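Local coordinates for short-chain type dehydrogenase/reductase (Mycobacterium ulcerans, PDB 3SVT), which probably acts as an NAD-dependent oxidoreductase of the short-chain dehydrogenase/reductase family, possibly in the breakdown of aromatic hydrocarbons, at the interface of chains A and B and the interface of chains A and C. Numbering follows the deposited sequence. Chains: chain A/B/C, Short-chain type dehydrogenase/reductase.

Chain A meets two copies of itself through separate surfaces, and the C-alpha centres of contact 1 and contact 2 lie about 33 Å apart. The two patches share no secondary-structure element: contact 1 uses helix 227-238, the 3-10 helix 240-242 and the loop residue B:Ser243, contact 2 helices 113-140 and 163-182, the 3-10 helix 108-110 and the loop residue A:Gly162. The first is largely water-bridged and polar, with an apolar pair beside it; in the second, side chains meet by apolar packing. Both interfaces are two-fold symmetric and together build the four-chain deposited assembly, plausibly the tetramer common in this family.

Contact 1: the interface of chains A and B. Residues chain A 229, 232-233; chain B 236, 240-241, 243.
B:Ala241, in the 3-10 helix 240-242 (phi -68°, psi -13°), presents its backbone carbonyl to A:Asn232 in the regular helix 227-238. A:Asn232 lies beside this carbonyl with CB close to its O, while the amide ND2 makes a weak, bent hydrogen bond to B:Ala241 O at 3.3 Å. The methyl CB of B:Ala241 lies beside the amide, 3.8 Å from A:Asn232 ND2. Two waters carry much of the polar contact. Water 1 joins two backbone oxygens, lying 2.8 Å from A:Asp229 O and 2.7 Å from B:Ala241 O. Water 2 collects side-chain and backbone groups: the carboxylate OD1 of A:Asp229 is 2.6 Å from it, A:Asn232 ND2 approaches from the same chain, and the hydroxyl OG of B:Ser243 and the backbone carbonyl O of B:Asp240 come from the partner. B:Ser243 OG also donates to B:Asp240 O at 3.1 Å; chi1 of 63°, with OG between the backbone N and carbonyl carbon, folds the hydroxyl back towards the 3-10 helix. The acid and the serine therefore meet through solvent, A:Asp229 OD1 and B:Ser243 OG being 3.9 Å apart. Beside this polar cluster, A:Met233 bends at chi2 and chi3 and sets its terminal methyl CE in the plane of the B:Phe236 ring, at its edge, 3.6 Å from CE2. The two side chains cross at about a right angle. In the fold, B:Phe236 belongs to the partner's own helix 227-238, and the patch lies where that late helix and the 3-10 helix following it, ahead of strand 249-252, face their symmetry mates.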
# COMPACT_ATOMS: atom_id res chain seq x y z
N ASP A 229 -18.17 12.61 -11.70
CA ASP A 229 -17.74 11.60 -10.73
C ASP A 229 -16.61 12.15 -9.84
O ASP A 229 -16.62 12.00 -8.62
CB ASP A 229 -17.25 10.32 -11.44
CG ASP A 229 -18.33 9.64 -12.29
OD1 ASP A 229 -19.50 9.59 -11.84
OD2 ASP A 229 -17.99 9.14 -13.40
N ASN A 232 -17.91 15.21 -7.72
CA ASN A 232 -18.67 14.70 -6.57
C ASN A 232 -17.74 14.33 -5.40
O ASN A 232 -17.98 14.71 -4.25
CB ASN A 232 -19.46 13.45 -6.93
CG ASN A 232 -20.70 13.74 -7.73
OD1 ASN A 232 -21.19 14.87 -7.75
ND2 ASN A 232 -21.24 12.71 -8.37
N MET A 233 -16.71 13.54 -5.69
CA MET A 233 -15.71 13.21 -4.66
C MET A 233 -15.04 14.46 -4.10
O MET A 233 -14.82 14.57 -2.90
CB MET A 233 -14.66 12.22 -5.19
CG MET A 233 -13.58 11.78 -4.15
SD MET A 233 -14.25 10.91 -2.72
CE MET A 233 -14.66 9.30 -3.47
N PHE B 236 -22.39 8.60 1.74
CA PHE B 236 -21.79 9.04 0.49
C PHE B 236 -21.46 7.85 -0.41
O PHE B 236 -21.81 7.85 -1.58
CB PHE B 236 -20.52 9.87 0.72
CG PHE B 236 -19.78 10.19 -0.55
CD1 PHE B 236 -20.29 11.07 -1.47
CD2 PHE B 236 -18.57 9.57 -0.84
CE1 PHE B 236 -19.64 11.34 -2.64
CE2 PHE B 236 -17.91 9.85 -2.02
CZ PHE B 236 -18.47 10.74 -2.92
N ASP B 240 -25.51 7.79 -5.22
CA ASP B 240 -25.16 7.86 -6.63
C ASP B 240 -24.00 8.84 -6.90
O ASP B 240 -23.40 8.79 -7.96
CB ASP B 240 -26.37 8.28 -7.46
CG ASP B 240 -27.50 7.26 -7.41
OD1 ASP B 240 -27.30 6.11 -6.95
OD2 ASP B 240 -28.61 7.61 -7.85
N ALA B 241 -23.69 9.69 -5.93
CA ALA B 241 -22.56 10.59 -6.03
C ALA B 241 -21.22 9.84 -5.99
O ALA B 241 -20.18 10.43 -6.30
CB ALA B 241 -22.61 11.68 -4.93
N SER B 243 -20.98 6.69 -7.66
CA SER B 243 -21.31 5.60 -8.59
C SER B 243 -20.13 5.08 -9.45
O SER B 243 -20.24 4.05 -10.13
CB SER B 243 -22.47 6.03 -9.50
OG SER B 243 -22.10 7.13 -10.30
O HOH W 1 -17.46 10.24 -6.54
O HOH W 2 -20.74 9.77 -9.56

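Contact 2: the interface of chains A and C. Residues chain A 108, 116, 162, 166; chain C 128, 131, 174, 177.
The indole of A:Trp116 takes the side chain of C:Met128 over one face, while the rim atom CH2 meets the methyls of C:Leu174. C:Met128 CG sits above the six-membered ring, 3.5 Å from its centroid, and the chain then bends at chi2 and chi3 to bring the methyl CE over the five-membered ring, 3.7 Å from that centroid. Both are CH-pi contacts, and together they span both rings of the indole. The anti position of CG to the backbone N (chi1 -175°) carries it away from the helix backbone and over the six-membered ring. Methionine and tryptophan run past each other in opposite directions, C:Met128 CB lying 3.5 Å from A:Trp116 CZ2. C:Leu174 CD1 touches A:Ile108 CD1 tip to tip at 3.7 Å and, roughly at right angles to that, the rim of the indole, 4.1 Å from A:Trp116 CH2. A:Val166 CG2 touches the CD1 and CA atoms of C:Leu174, the two side chains crossing at a slant. Farther along the same partner helix, C:Leu177 places CD2 against the backbone of A:Gly162, 3.5 Å from its carbonyl O. No nitrogen or oxygen bonds across this patch, so shape and apolar burial do the joining. Helices 113-140 and 163-182 of both subunits pack together here, the long-helix pairing typical of the family. A:Val166 lies within the family's YxxxK active-site motif and A:Gly162 two residues ahead of it; subunit pairing may therefore help steady the backbone that carries the catalytic tyrosine and lysine.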
# COMPACT_ATOMS: atom_id res chain seq x y z
N ILE A 108 11.15 4.52 -21.17
CA ILE A 108 12.07 5.16 -20.22
C ILE A 108 13.45 5.37 -20.82
O ILE A 108 14.10 6.37 -20.56
CB ILE A 108 12.15 4.39 -18.90
CG1 ILE A 108 12.89 5.22 -17.87
CG2 ILE A 108 12.81 3.03 -19.08
CD1 ILE A 108 12.10 6.47 -17.41
N TRP A 116 10.21 15.73 -19.68
CA TRP A 116 10.21 15.20 -18.30
C TRP A 116 10.40 16.34 -17.27
O TRP A 116 9.59 16.47 -16.36
CB TRP A 116 11.25 14.08 -18.16
CG TRP A 116 11.60 13.66 -16.80
CD1 TRP A 116 12.36 14.36 -15.92
CD2 TRP A 116 11.28 12.41 -16.15
NE1 TRP A 116 12.52 13.65 -14.77
CE2 TRP A 116 11.87 12.45 -14.87
CE3 TRP A 116 10.57 11.27 -16.53
CZ2 TRP A 116 11.78 11.39 -13.95
CZ3 TRP A 116 10.47 10.21 -15.62
CH2 TRP A 116 11.07 10.29 -14.33
N GLY A 162 6.19 7.53 -18.55
CA GLY A 162 7.33 8.29 -17.99
C GLY A 162 6.98 9.15 -16.77
O GLY A 162 6.47 8.62 -15.79
N VAL A 166 5.07 9.07 -12.16
CA VAL A 166 6.15 9.38 -11.24
C VAL A 166 5.86 10.67 -10.48
O VAL A 166 6.01 10.71 -9.24
CB VAL A 166 7.46 9.57 -12.04
CG1 VAL A 166 8.59 10.14 -11.14
CG2 VAL A 166 7.88 8.24 -12.72
N MET C 128 16.44 9.54 -12.87
CA MET C 128 15.95 9.23 -14.22
C MET C 128 17.11 9.10 -15.20
O MET C 128 17.17 8.14 -15.95
CB MET C 128 14.96 10.26 -14.72
CG MET C 128 14.32 9.92 -16.09
SD MET C 128 15.34 10.46 -17.49
CE MET C 128 14.96 12.21 -17.51
N LEU C 131 19.09 5.84 -14.55
CA LEU C 131 18.22 4.75 -14.97
C LEU C 131 18.13 4.63 -16.49
O LEU C 131 18.36 3.56 -17.04
CB LEU C 131 16.82 4.96 -14.40
CG LEU C 131 15.80 3.90 -14.75
CD1 LEU C 131 16.28 2.50 -14.43
CD2 LEU C 131 14.53 4.18 -13.99
N LEU C 174 9.26 5.28 -10.06
CA LEU C 174 10.12 5.12 -11.22
C LEU C 174 10.73 3.71 -11.27
O LEU C 174 10.75 3.08 -12.32
CB LEU C 174 11.21 6.20 -11.25
CG LEU C 174 12.14 6.18 -12.45
CD1 LEU C 174 11.34 6.28 -13.79
CD2 LEU C 174 13.20 7.30 -12.36
N LEU C 177 7.82 1.40 -12.39
CA LEU C 177 7.51 1.66 -13.81
C LEU C 177 8.58 1.03 -14.72
O LEU C 177 8.25 0.35 -15.73
CB LEU C 177 7.42 3.17 -14.08
CG LEU C 177 7.23 3.64 -15.53
CD1 LEU C 177 5.92 3.08 -16.03
CD2 LEU C 177 7.27 5.19 -15.69